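Local coordinates for E2A dna-binding protein (Human adenovirus 5, PDB 2WB0) that binds single-stranded DNA and, by forming multimers, unwinds the template without ATP during elongation of viral strand-displacement replication, and also speeds its initiation, at residues H90-G94 / P220-E224; A163-D169 / K180-F186; L235-K241 / C277-Y282; L272-C277 / C294-A300. All coordinates share one frame. Residues are numbered along the deposited sequence.

Overall arrangement
Contacts 1, 3 and 4 gather round one zinc ion, each supplying part of its shell: Cys-223 from contact 1, Cys-277 shared by contacts 3 and 4, and Cys-294 from contact 4, with Cys-225 as the fourth ligand. Their centres lie about 11 to 14 Å apart. Contact 1 packs on contact 3 through Leu-221 CD2 and Leu-239 CD2, 3.0 Å apart, and on contact 4 where Pro-220 meets Phe-275. Contact 2 supplies two ligands, Cys-166 and Cys-182, of the other zinc site. Its centre lies about 14 Å from that of contact 3, and the two are joined by a probable hydrogen bond of 2.9 Å from Arg-237 NH2 to Gly-183 O; contacts 1 and 2 stay about 9 Å apart at their nearest atoms.

Contact 1: H90-G94 / P220-E224; sequences HEPTG and PLRCE. With ZN (zinc ion), chain C.
Start at Pro-220, the last residue of strand 216-220, whose CA makes a CH...O contact of 3.5 Å to Gly-94 O. Leu-221 N then donates to the same Gly-94 O at 2.7 Å, and Arg-222 N reaches Gly-94 O weakly at 3.3 Å, so one carbonyl receives two successive amides. The CA atoms of Gly-94 and Arg-222 are 5.4 Å apart. Arg-222, extended (-136/134) with chi1 to chi3 m, t, m, passes its guanidinium over Gly-94 CA and forks onto Glu-91 O, with NH1 at 2.7 Å and NH2 at 2.9 Å. Gly-94 has positive phi (71/24), and a CB there would crowd Arg-222 NE. Glu-91 (chi1 t) folds its carboxylate back, OE1 accepting from Gly-94 N at 2.8 Å and OE2 from Thr-93 N at 2.9 Å, which holds the loop's turn together. Cys-223 points away and binds zinc through SG at 2.4 Å. The 90-94 loop leads from helix 64-83, on which Pro-92 packs, into strand 95-99, the antiparallel partner of strand 216-220.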
loop_
_atom_site.group_PDB
_atom_site.type_symbol
_atom_site.label_atom_id
_atom_site.label_comp_id
_atom_site.label_asym_id
_atom_site.label_seq_id
_atom_site.Cartn_x
_atom_site.Cartn_y
_atom_site.Cartn_z
ATOM N N HIS A 90 5.339 13.331 10.900
ATOM C CA HIS A 90 5.081 11.924 11.214
ATOM C C HIS A 90 3.583 11.580 11.001
ATOM O O HIS A 90 2.880 11.234 11.933
ATOM C CB HIS A 90 5.496 11.579 12.650
ATOM C CG HIS A 90 6.969 11.795 12.892
ATOM N ND1 HIS A 90 7.913 10.799 12.730
ATOM C CD2 HIS A 90 7.649 12.919 13.248
ATOM C CE1 HIS A 90 9.117 11.300 12.997
ATOM N NE2 HIS A 90 8.983 12.592 13.290
ATOM N N GLU A 91 3.142 11.576 9.759
ATOM C CA GLU A 91 1.724 11.230 9.521
ATOM C C GLU A 91 1.633 9.749 9.903
ATOM O O GLU A 91 2.453 8.998 9.483
ATOM C CB GLU A 91 1.324 11.516 8.083
ATOM C CG GLU A 91 -0.172 11.347 7.790
ATOM C CD GLU A 91 -0.500 9.840 7.618
ATOM O OE1 GLU A 91 0.379 9.094 7.079
ATOM O OE2 GLU A 91 -1.578 9.415 8.018
ATOM N N PRO A 92 0.680 9.348 10.760
ATOM C CA PRO A 92 0.711 7.979 11.373
ATOM C C PRO A 92 0.319 6.838 10.427
ATOM O O PRO A 92 0.862 5.731 10.571
ATOM C CB PRO A 92 -0.347 8.039 12.503
ATOM C CG PRO A 92 -1.290 9.176 12.023
ATOM C CD PRO A 92 -0.400 10.182 11.300
ATOM N N THR A 93 -0.618 7.065 9.504
ATOM C CA THR A 93 -1.064 5.872 8.679
ATOM C C THR A 93 0.010 5.363 7.747
ATOM O O THR A 93 0.063 4.160 7.462
ATOM C CB THR A 93 -2.366 6.113 7.872
ATOM O OG1 THR A 93 -2.152 7.071 6.843
ATOM C CG2 THR A 93 -3.599 6.595 8.855
ATOM N N GLY A 94 0.822 6.284 7.229
ATOM C CA GLY A 94 1.845 5.965 6.218
ATOM C C GLY A 94 1.197 5.644 4.888
ATOM O O GLY A 94 1.769 4.892 4.094
ATOM N N PRO A 220 -0.310 2.431 0.591
ATOM C CA PRO A 220 0.761 2.873 1.470
ATOM C C PRO A 220 1.793 3.738 0.741
ATOM O O PRO A 220 2.102 3.459 -0.433
ATOM C CB PRO A 220 1.403 1.547 1.937
ATOM C CG PRO A 220 1.208 0.631 0.684
ATOM C CD PRO A 220 -0.135 1.051 0.079
ATOM N N LEU A 221 2.326 4.739 1.466
ATOM C CA LEU A 221 3.443 5.556 1.034
ATOM C C LEU A 221 4.730 5.068 1.651
ATOM O O LEU A 221 5.827 5.443 1.155
ATOM C CB LEU A 221 3.234 7.018 1.401
ATOM C CG LEU A 221 2.164 7.747 0.624
ATOM C CD1 LEU A 221 2.337 9.192 1.028
ATOM C CD2 LEU A 221 2.341 7.604 -0.866
ATOM N N ARG A 222 4.620 4.186 2.669
ATOM C CA ARG A 222 5.832 3.744 3.366
ATOM C C ARG A 222 5.844 2.272 3.607
ATOM O O ARG A 222 4.839 1.688 4.032
ATOM C CB ARG A 222 5.933 4.417 4.757
ATOM C CG ARG A 222 5.710 5.942 4.656
ATOM C CD ARG A 222 6.026 6.685 5.977
ATOM N NE ARG A 222 5.276 6.284 7.172
ATOM C CZ ARG A 222 4.465 7.078 7.868
ATOM N NH1 ARG A 222 4.103 8.313 7.418
ATOM N NH2 ARG A 222 3.912 6.575 8.990
ATOM N N CYS A 223 6.976 1.661 3.316
ATOM C CA CYS A 223 7.199 0.280 3.692
ATOM C C CYS A 223 8.136 0.387 4.936
ATOM O O CYS A 223 8.172 1.418 5.565
ATOM C CB CYS A 223 7.779 -0.542 2.557
ATOM S SG CYS A 223 9.429 0.046 2.035
ATOM N N GLU A 224 8.860 -0.662 5.306
ATOM C CA GLU A 224 9.785 -0.576 6.452
ATOM C C GLU A 224 10.941 0.322 6.128
ATOM O O GLU A 224 11.423 1.061 7.002
ATOM C CB GLU A 224 10.354 -1.969 6.735
ATOM C CG GLU A 224 9.243 -2.920 7.135
ATOM C CD GLU A 224 9.734 -4.362 7.503
ATOM O OE1 GLU A 224 10.915 -4.514 7.968
ATOM O OE2 GLU A 224 8.918 -5.325 7.291
HETATM ZN ZN ZN C . 10.893 -1.820 1.973
#

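Contact 2: A163-D169 / K180-F186; sequences ARCCVHD and KSCGMFF. With ZN (zinc ion), chain B.
Ser-181 OG donates to Asp-169 OD2 at 2.6 Å and accepts from Gly-183 N at 2.7 Å, closing an ST turn. A water extends this network, accepting from Cys-166 N (2.9 Å) and donating to Asp-169 OD2 (2.7 Å) and Met-184 O (2.7 Å), so it fills the gap where the two backbones splay apart. Beyond it they pair as antiparallel strands: Arg-164 and Phe-186 form a hydrogen-bonded pair, Arg-164 N to Phe-186 O and Phe-186 N to Arg-164 O both 2.9 Å, with CA atoms 5.2 Å apart. At the opening end, Cys-166 (chi1 t) and Cys-182 (chi1 p) each bind zinc through SG at 2.4 Å; Cys-111 and His-113 complete this structural zinc site. His-168 N donates to Cys-166 SG at 3.5 Å, Asp-169 N to Cys-166 O at 2.9 Å in a 3-10 turn, and Gly-183 takes positive phi (87/1). Phe-185 (chi1 t) lays its ring by Ala-163, CZ to CB 3.7 Å, and sets its edge to Cys-165, CD1 to CB 4.0 Å. Phe-186 (chi1 m) projects from the other face, where Ala-192 and Phe-196 of helix 189-206 cover it. Outermost, Lys-180 CB rests 4.0 Å from His-168 CB.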
loop_
_atom_site.group_PDB
_atom_site.type_symbol
_atom_site.label_atom_id
_atom_site.label_comp_id
_atom_site.label_asym_id
_atom_site.label_seq_id
_atom_site.Cartn_x
_atom_site.Cartn_y
_atom_site.Cartn_z
ATOM N N ALA A 163 2.297 -4.065 -22.243
ATOM C CA ALA A 163 2.882 -3.364 -21.083
ATOM C C ALA A 163 2.601 -1.858 -21.110
ATOM O O ALA A 163 2.187 -1.305 -22.144
ATOM C CB ALA A 163 4.397 -3.631 -21.002
ATOM N N ARG A 164 2.724 -1.208 -19.941
ATOM C CA ARG A 164 2.366 0.207 -19.790
ATOM C C ARG A 164 3.450 0.778 -18.937
ATOM O O ARG A 164 3.792 0.192 -17.896
ATOM C CB ARG A 164 1.040 0.357 -18.988
ATOM C CG ARG A 164 -0.070 -0.432 -19.650
ATOM C CD ARG A 164 -0.617 0.426 -20.845
ATOM N NE ARG A 164 -2.014 0.028 -21.083
ATOM C CZ ARG A 164 -2.294 -1.085 -21.712
ATOM N NH1 ARG A 164 -1.267 -1.787 -22.116
ATOM N NH2 ARG A 164 -3.545 -1.500 -21.952
ATOM N N CYS A 165 3.943 1.934 -19.325
ATOM C CA CYS A 165 4.939 2.687 -18.566
ATOM C C CYS A 165 4.456 4.125 -18.203
ATOM O O CYS A 165 3.528 4.684 -18.831
ATOM C CB CYS A 165 6.259 2.737 -19.383
ATOM S SG CYS A 165 6.190 3.829 -20.868
ATOM N N CYS A 166 5.079 4.715 -17.186
ATOM C CA CYS A 166 4.879 6.141 -16.837
ATOM C C CYS A 166 5.257 6.951 -18.109
ATOM O O CYS A 166 6.176 6.549 -18.800
ATOM C CB CYS A 166 5.851 6.480 -15.726
ATOM S SG CYS A 166 5.935 8.243 -15.402
ATOM N N VAL A 167 4.559 8.049 -18.456
ATOM C CA VAL A 167 4.937 8.722 -19.744
ATOM C C VAL A 167 6.394 9.210 -19.754
ATOM O O VAL A 167 7.055 9.254 -20.818
ATOM C CB VAL A 167 3.945 9.848 -20.121
ATOM C CG1 VAL A 167 3.996 10.977 -19.083
ATOM C CG2 VAL A 167 4.237 10.317 -21.522
ATOM N N HIS A 168 6.925 9.508 -18.567
ATOM C CA HIS A 168 8.290 10.020 -18.452
ATOM C C HIS A 168 9.317 8.946 -18.728
ATOM O O HIS A 168 10.490 9.265 -18.950
ATOM C CB HIS A 168 8.480 10.601 -17.075
ATOM C CG HIS A 168 7.525 11.722 -16.795
ATOM N ND1 HIS A 168 7.811 13.033 -17.109
ATOM C CD2 HIS A 168 6.290 11.723 -16.239
ATOM C CE1 HIS A 168 6.788 13.798 -16.761
ATOM N NE2 HIS A 168 5.853 13.030 -16.226
ATOM N N ASP A 169 8.858 7.713 -18.813
ATOM C CA ASP A 169 9.695 6.585 -19.233
ATOM C C ASP A 169 9.510 6.172 -20.659
ATOM O O ASP A 169 10.026 5.118 -21.044
ATOM C CB ASP A 169 9.453 5.397 -18.273
ATOM C CG ASP A 169 9.822 5.749 -16.803
ATOM O OD1 ASP A 169 10.751 6.605 -16.600
ATOM O OD2 ASP A 169 9.187 5.200 -15.862
ATOM N N LYS A 180 12.787 10.968 -13.907
ATOM C CA LYS A 180 11.513 11.677 -13.725
ATOM C C LYS A 180 10.345 10.718 -13.546
ATOM O O LYS A 180 9.184 11.160 -13.479
ATOM C CB LYS A 180 11.235 12.556 -14.932
ATOM C CG LYS A 180 12.220 13.782 -15.011
ATOM C CD LYS A 180 11.938 14.577 -16.275
ATOM C CE LYS A 180 12.909 15.799 -16.407
ATOM N NZ LYS A 180 12.953 16.531 -15.095
ATOM N N SER A 181 10.636 9.425 -13.487
ATOM C CA SER A 181 9.579 8.404 -13.347
ATOM C C SER A 181 8.901 8.484 -11.997
ATOM O O SER A 181 9.494 8.981 -11.040
ATOM C CB SER A 181 10.189 7.009 -13.421
ATOM O OG SER A 181 9.155 6.030 -13.431
ATOM N N CYS A 182 7.643 7.989 -11.923
ATOM C CA CYS A 182 6.971 7.724 -10.645
ATOM C C CYS A 182 7.231 6.280 -10.204
ATOM O O CYS A 182 6.870 5.916 -9.081
ATOM C CB CYS A 182 5.428 7.977 -10.735
ATOM S SG CYS A 182 4.657 6.955 -11.991
ATOM N N GLY A 183 7.876 5.480 -11.066
ATOM C CA GLY A 183 8.267 4.100 -10.754
ATOM C C GLY A 183 7.175 3.062 -11.052
ATOM O O GLY A 183 7.334 1.889 -10.759
ATOM N N MET A 184 6.035 3.500 -11.575
ATOM C CA MET A 184 4.950 2.583 -11.900
ATOM C C MET A 184 5.179 2.011 -13.307
ATOM O O MET A 184 5.537 2.740 -14.257
ATOM C CB MET A 184 3.633 3.359 -11.864
ATOM C CG MET A 184 2.430 2.481 -11.793
ATOM S SD MET A 184 0.971 3.344 -11.125
ATOM C CE MET A 184 1.540 4.134 -9.763
ATOM N N PHE A 185 4.954 0.713 -13.437
ATOM C CA PHE A 185 5.097 -0.038 -14.696
ATOM C C PHE A 185 4.263 -1.304 -14.572
ATOM O O PHE A 185 4.293 -1.990 -13.506
ATOM C CB PHE A 185 6.558 -0.427 -14.941
ATOM C CG PHE A 185 6.727 -1.303 -16.122
ATOM C CD1 PHE A 185 6.706 -0.747 -17.403
ATOM C CD2 PHE A 185 6.767 -2.707 -15.975
ATOM C CE1 PHE A 185 6.835 -1.551 -18.552
ATOM C CE2 PHE A 185 6.926 -3.519 -17.137
ATOM C CZ PHE A 185 6.943 -2.937 -18.391
ATOM N N PHE A 186 3.510 -1.619 -15.608
ATOM C CA PHE A 186 2.765 -2.875 -15.654
ATOM C C PHE A 186 3.214 -3.709 -16.840
ATOM O O PHE A 186 3.193 -3.247 -17.984
ATOM C CB PHE A 186 1.259 -2.585 -15.690
ATOM C CG PHE A 186 0.788 -1.752 -14.526
ATOM C CD1 PHE A 186 0.870 -2.267 -13.213
ATOM C CD2 PHE A 186 0.232 -0.498 -14.725
ATOM C CE1 PHE A 186 0.427 -1.539 -12.112
ATOM C CE2 PHE A 186 -0.212 0.272 -13.627
ATOM C CZ PHE A 186 -0.086 -0.217 -12.327
HETATM ZN ZN ZN B . 4.303 8.485 -13.734
HETATM O O HOH W 1 7.327 3.217 -16.249
#

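Contact 3: L235-K241 / C277-Y282; sequences LGRQLPK and CCNPVY. With ZN (zinc ion), chain C.
Gly-236 (84/-149) lets the chain pass close to Asn-279, where a CB would clash; its O accepts from Gln-238 NE2 at 2.9 Å. Arg-237 points toward 277-282 with chi1 and chi2 t and chi3 m, and NH1 donates to Cys-278 O at 2.9 Å with a nearly straight bond, while NH2 goes to Gly-183 O beside the other zinc site. Next, Leu-239 O takes a CH...O contact from Cys-278 CA at 3.3 Å. Both segments are irregular loops, and the second begins at a zinc ligand: Cys-277 SG binds the metal at 2.3 Å and accepts from Asn-279 N at 3.3 Å, Cys-223, Cys-225 and Cys-294 completing the tetrad. Pro-240 comes within 3.9 Å of Cys-278, CA to CA, and its CD lies 4.0 Å from Cys-278 SG. Lys-241 N donates to Cys-277 O at 3.1 Å. The Lys-241 side chain runs out extended, CD 4.0 Å from Pro-280 CG and 3.3 Å from Tyr-282 OH, and NZ is hydrogen-bonded to Thr-243 OG1.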
loop_
_atom_site.group_PDB
_atom_site.type_symbol
_atom_site.label_atom_id
_atom_site.label_comp_id
_atom_site.label_asym_id
_atom_site.label_seq_id
_atom_site.Cartn_x
_atom_site.Cartn_y
_atom_site.Cartn_z
ATOM N N LEU A 235 18.078 4.583 -3.228
ATOM C CA LEU A 235 17.838 4.871 -4.639
ATOM C C LEU A 235 16.643 4.062 -5.119
ATOM O O LEU A 235 16.120 3.226 -4.384
ATOM C CB LEU A 235 19.090 4.466 -5.415
ATOM C CG LEU A 235 20.221 5.465 -5.733
ATOM C CD1 LEU A 235 20.017 6.890 -5.250
ATOM C CD2 LEU A 235 21.471 4.892 -5.264
ATOM N N GLY A 236 16.204 4.281 -6.353
ATOM C CA GLY A 236 15.062 3.504 -6.903
ATOM C C GLY A 236 13.722 4.092 -6.505
ATOM O O GLY A 236 13.574 5.328 -6.296
ATOM N N ARG A 237 12.739 3.214 -6.370
ATOM C CA ARG A 237 11.355 3.706 -6.210
ATOM C C ARG A 237 11.207 4.215 -4.766
ATOM O O ARG A 237 11.849 3.671 -3.904
ATOM C CB ARG A 237 10.418 2.530 -6.479
ATOM C CG ARG A 237 8.900 2.868 -6.326
ATOM C CD ARG A 237 8.041 1.600 -6.610
ATOM N NE ARG A 237 8.236 1.092 -7.974
ATOM C CZ ARG A 237 9.051 0.097 -8.390
ATOM N NH1 ARG A 237 9.850 -0.601 -7.572
ATOM N NH2 ARG A 237 9.068 -0.207 -9.701
ATOM N N GLN A 238 10.382 5.244 -4.541
ATOM C CA GLN A 238 10.269 5.953 -3.244
ATOM C C GLN A 238 8.938 5.726 -2.544
ATOM O O GLN A 238 8.615 6.374 -1.535
ATOM C CB GLN A 238 10.478 7.439 -3.495
ATOM C CG GLN A 238 11.900 7.707 -4.099
ATOM C CD GLN A 238 12.994 7.292 -3.189
ATOM O OE1 GLN A 238 13.079 7.792 -2.070
ATOM N NE2 GLN A 238 13.834 6.367 -3.626
ATOM N N LEU A 239 8.143 4.789 -3.049
ATOM C CA LEU A 239 6.948 4.356 -2.361
ATOM C C LEU A 239 6.746 2.901 -2.658
ATOM O O LEU A 239 7.264 2.372 -3.623
ATOM C CB LEU A 239 5.647 5.099 -2.863
ATOM C CG LEU A 239 5.748 6.619 -3.013
ATOM C CD1 LEU A 239 4.943 7.198 -4.209
ATOM C CD2 LEU A 239 5.257 7.191 -1.645
ATOM N N PRO A 240 5.958 2.214 -1.832
ATOM C CA PRO A 240 5.735 0.774 -2.046
ATOM C C PRO A 240 5.327 0.404 -3.481
ATOM O O PRO A 240 4.424 1.076 -4.089
ATOM C CB PRO A 240 4.578 0.479 -1.046
ATOM C CG PRO A 240 5.053 1.308 0.176
ATOM C CD PRO A 240 5.499 2.643 -0.511
ATOM N N LYS A 241 5.970 -0.638 -4.058
ATOM C CA LYS A 241 5.630 -1.021 -5.404
ATOM C C LYS A 241 4.148 -1.489 -5.476
ATOM O O LYS A 241 3.626 -2.103 -4.521
ATOM C CB LYS A 241 6.500 -2.208 -5.871
ATOM C CG LYS A 241 6.426 -2.407 -7.364
ATOM C CD LYS A 241 7.346 -3.647 -7.716
ATOM C CE LYS A 241 7.599 -3.906 -9.265
ATOM N NZ LYS A 241 6.279 -4.290 -9.910
ATOM N N CYS A 277 7.459 -3.913 -0.895
ATOM C CA CYS A 277 8.564 -2.964 -0.564
ATOM C C CYS A 277 8.695 -1.883 -1.662
ATOM O O CYS A 277 8.345 -2.146 -2.804
ATOM C CB CYS A 277 9.890 -3.721 -0.547
ATOM S SG CYS A 277 11.299 -2.688 -0.093
ATOM N N CYS A 278 9.179 -0.679 -1.322
ATOM C CA CYS A 278 9.565 0.277 -2.397
ATOM C C CYS A 278 10.400 -0.412 -3.498
ATOM O O CYS A 278 10.179 -0.175 -4.696
ATOM C CB CYS A 278 10.411 1.428 -1.857
ATOM S SG CYS A 278 9.485 2.525 -0.761
ATOM N N ASN A 279 11.349 -1.256 -3.077
ATOM C CA ASN A 279 12.255 -1.916 -4.037
ATOM C C ASN A 279 12.411 -3.373 -3.671
ATOM O O ASN A 279 13.422 -3.795 -3.114
ATOM C CB ASN A 279 13.595 -1.236 -4.035
ATOM C CG ASN A 279 13.479 0.232 -4.326
ATOM O OD1 ASN A 279 13.448 1.083 -3.405
ATOM N ND2 ASN A 279 13.371 0.553 -5.598
ATOM N N PRO A 280 11.422 -4.161 -4.034
ATOM C CA PRO A 280 11.504 -5.565 -3.639
ATOM C C PRO A 280 12.616 -6.278 -4.414
ATOM O O PRO A 280 12.920 -5.909 -5.533
ATOM C CB PRO A 280 10.133 -6.150 -3.994
ATOM C CG PRO A 280 9.247 -4.961 -4.456
ATOM C CD PRO A 280 10.195 -3.794 -4.777
ATOM N N VAL A 281 13.192 -7.290 -3.789
ATOM C CA VAL A 281 14.254 -8.116 -4.380
ATOM C C VAL A 281 13.659 -9.324 -5.136
ATOM O O VAL A 281 12.836 -10.088 -4.593
ATOM C CB VAL A 281 15.218 -8.554 -3.259
ATOM C CG1 VAL A 281 16.053 -9.793 -3.643
ATOM C CG2 VAL A 281 16.115 -7.382 -2.860
ATOM N N TYR A 282 14.053 -9.488 -6.400
ATOM C CA TYR A 282 13.647 -10.687 -7.171
ATOM C C TYR A 282 14.824 -11.647 -7.438
ATOM O O TYR A 282 14.655 -12.878 -7.430
ATOM C CB TYR A 282 12.923 -10.303 -8.484
ATOM C CG TYR A 282 11.733 -9.366 -8.283
ATOM C CD1 TYR A 282 11.855 -7.983 -8.549
ATOM C CD2 TYR A 282 10.496 -9.853 -7.822
ATOM C CE1 TYR A 282 10.759 -7.096 -8.353
ATOM C CE2 TYR A 282 9.406 -8.983 -7.619
ATOM C CZ TYR A 282 9.546 -7.603 -7.898
ATOM O OH TYR A 282 8.487 -6.734 -7.703
HETATM ZN ZN ZN C . 10.893 -1.820 1.973
#

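Contact 4: L272-C277 / C294-A300; sequences LIVFQC and CDFKISA. With ZN (zinc ion), chain C.
Phe-275 (chi1 m) is the apolar centre: its CB lies 4.2 Å from Ile-298 CG2 and 4.1 Å from Phe-296 CE2, and its CE2 3.9 Å from Ala-300 CB. Ile-273 CB also meets Ala-300 CB at 3.9 Å, while Pro-220 packs on both phenylalanines. Val-274 and Ser-299, CA atoms 4.0 Å apart, face the other way. The strands run antiparallel, axes 4.5 Å apart at 158°, with Phe-275 and Ile-298 a hydrogen-bonded pair: Phe-275 N to Ile-298 O 2.8 Å, Ile-298 N to Phe-275 O 2.9 Å. Ala-300 N donates to Ile-273 O at 2.8 Å as Ser-299, the N-cap, starts helix 300-315. Toward the metal the strands part, and a water accepts from Cys-277 N (3.0 Å) and donates to Cys-294 O and Phe-296 O (both 2.8 Å). Cys-277 (chi1 t) and Cys-294 (chi1 p) bind zinc through SG at 2.3 Å each. With Cys-223 and Cys-225 they form a four-cysteine structural zinc site at the end of a three-stranded antiparallel sheet.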
loop_
_atom_site.group_PDB
_atom_site.type_symbol
_atom_site.label_atom_id
_atom_site.label_comp_id
_atom_site.label_asym_id
_atom_site.label_seq_id
_atom_site.Cartn_x
_atom_site.Cartn_y
_atom_site.Cartn_z
ATOM N N LEU A 272 -5.787 -8.894 -7.917
ATOM C CA LEU A 272 -5.659 -7.953 -6.816
ATOM C C LEU A 272 -4.462 -7.024 -7.035
ATOM O O LEU A 272 -3.425 -7.446 -7.520
ATOM C CB LEU A 272 -5.385 -8.719 -5.513
ATOM C CG LEU A 272 -6.605 -9.145 -4.692
ATOM C CD1 LEU A 272 -8.012 -9.105 -5.311
ATOM C CD2 LEU A 272 -6.391 -10.020 -3.496
ATOM N N ILE A 273 -4.613 -5.774 -6.599
ATOM C CA ILE A 273 -3.456 -4.868 -6.499
ATOM C C ILE A 273 -2.720 -5.344 -5.231
ATOM O O ILE A 273 -3.325 -5.495 -4.164
ATOM C CB ILE A 273 -3.943 -3.403 -6.240
ATOM C CG1 ILE A 273 -4.643 -2.858 -7.490
ATOM C CG2 ILE A 273 -2.741 -2.505 -5.645
ATOM C CD1 ILE A 273 -5.309 -1.447 -7.332
ATOM N N VAL A 274 -1.413 -5.527 -5.332
ATOM C CA VAL A 274 -0.652 -5.905 -4.197
ATOM C C VAL A 274 0.511 -4.911 -3.980
ATOM O O VAL A 274 1.262 -4.640 -4.917
ATOM C CB VAL A 274 -0.049 -7.318 -4.395
ATOM C CG1 VAL A 274 0.828 -7.684 -3.219
ATOM C CG2 VAL A 274 -1.158 -8.388 -4.605
ATOM N N PHE A 275 0.672 -4.406 -2.746
ATOM C CA PHE A 275 1.683 -3.472 -2.378
ATOM C C PHE A 275 2.842 -4.231 -1.716
ATOM O O PHE A 275 2.586 -5.006 -0.788
ATOM C CB PHE A 275 1.132 -2.430 -1.360
ATOM C CG PHE A 275 -0.053 -1.637 -1.893
ATOM C CD1 PHE A 275 0.103 -0.736 -2.973
ATOM C CD2 PHE A 275 -1.301 -1.811 -1.317
ATOM C CE1 PHE A 275 -1.002 -0.032 -3.466
ATOM C CE2 PHE A 275 -2.421 -1.112 -1.811
ATOM C CZ PHE A 275 -2.246 -0.206 -2.869
ATOM N N GLN A 276 4.083 -3.943 -2.147
ATOM C CA GLN A 276 5.269 -4.568 -1.567
ATOM C C GLN A 276 6.232 -3.489 -1.206
ATOM O O GLN A 276 5.885 -2.285 -1.259
ATOM C CB GLN A 276 5.926 -5.614 -2.541
ATOM C CG GLN A 276 5.005 -6.814 -2.702
ATOM C CD GLN A 276 5.329 -7.717 -3.864
ATOM O OE1 GLN A 276 5.999 -8.768 -3.691
ATOM N NE2 GLN A 276 4.899 -7.340 -5.042
ATOM N N CYS A 277 7.459 -3.913 -0.895
ATOM C CA CYS A 277 8.564 -2.964 -0.564
ATOM C C CYS A 277 8.695 -1.883 -1.662
ATOM O O CYS A 277 8.345 -2.146 -2.804
ATOM C CB CYS A 277 9.890 -3.721 -0.547
ATOM S SG CYS A 277 11.299 -2.688 -0.093
ATOM N N CYS A 294 12.549 -4.817 2.160
ATOM C CA CYS A 294 11.896 -5.380 3.316
ATOM C C CYS A 294 10.815 -6.348 2.833
ATOM O O CYS A 294 10.557 -6.383 1.637
ATOM C CB CYS A 294 11.369 -4.284 4.173
ATOM S SG CYS A 294 9.956 -3.399 3.381
ATOM N N ASP A 295 10.156 -7.052 3.750
ATOM C CA ASP A 295 9.164 -8.052 3.366
ATOM C C ASP A 295 7.701 -7.470 3.424
ATOM O O ASP A 295 6.715 -8.230 3.441
ATOM C CB ASP A 295 9.310 -9.279 4.289
ATOM C CG ASP A 295 9.091 -8.942 5.813
ATOM O OD1 ASP A 295 8.543 -7.837 6.170
ATOM O OD2 ASP A 295 9.443 -9.797 6.698
ATOM N N PHE A 296 7.554 -6.133 3.437
ATOM C CA PHE A 296 6.212 -5.554 3.441
ATOM C C PHE A 296 5.348 -6.155 2.311
ATOM O O PHE A 296 5.780 -6.196 1.136
ATOM C CB PHE A 296 6.388 -4.039 3.278
ATOM C CG PHE A 296 5.086 -3.221 3.349
ATOM C CD1 PHE A 296 4.695 -2.605 4.546
ATOM C CD2 PHE A 296 4.336 -2.990 2.196
ATOM C CE1 PHE A 296 3.479 -1.830 4.598
ATOM C CE2 PHE A 296 3.109 -2.164 2.203
ATOM C CZ PHE A 296 2.674 -1.608 3.387
ATOM N N LYS A 297 4.112 -6.583 2.586
ATOM C CA LYS A 297 3.270 -7.158 1.491
ATOM C C LYS A 297 1.810 -7.159 1.933
ATOM O O LYS A 297 1.428 -7.808 2.931
ATOM C CB LYS A 297 3.670 -8.569 1.052
ATOM C CG LYS A 297 2.926 -9.142 -0.199
ATOM C CD LYS A 297 3.105 -10.683 -0.295
ATOM C CE LYS A 297 2.993 -11.224 -1.746
ATOM N NZ LYS A 297 2.362 -12.652 -1.916
ATOM N N ILE A 298 1.011 -6.380 1.223
ATOM C CA ILE A 298 -0.419 -6.299 1.561
ATOM C C ILE A 298 -1.217 -5.960 0.332
ATOM O O ILE A 298 -0.832 -5.055 -0.425
ATOM C CB ILE A 298 -0.703 -5.305 2.712
ATOM C CG1 ILE A 298 -2.211 -5.282 3.058
ATOM C CG2 ILE A 298 -0.089 -3.860 2.369
ATOM C CD1 ILE A 298 -2.423 -4.808 4.576
ATOM N N SER A 299 -2.353 -6.639 0.140
ATOM C CA SER A 299 -3.141 -6.473 -1.072
ATOM C C SER A 299 -4.097 -5.347 -0.755
ATOM O O SER A 299 -4.391 -5.080 0.433
ATOM C CB SER A 299 -3.924 -7.767 -1.474
ATOM O OG SER A 299 -4.860 -8.114 -0.396
ATOM N N ALA A 300 -4.568 -4.645 -1.781
ATOM C CA ALA A 300 -5.481 -3.509 -1.535
ATOM C C ALA A 300 -6.784 -3.817 -0.742
ATOM O O ALA A 300 -7.169 -3.057 0.127
ATOM C CB ALA A 300 -5.811 -2.752 -2.883
HETATM ZN ZN ZN C . 10.893 -1.820 1.973
HETATM O O HOH W 2 8.264 -6.658 -0.017
#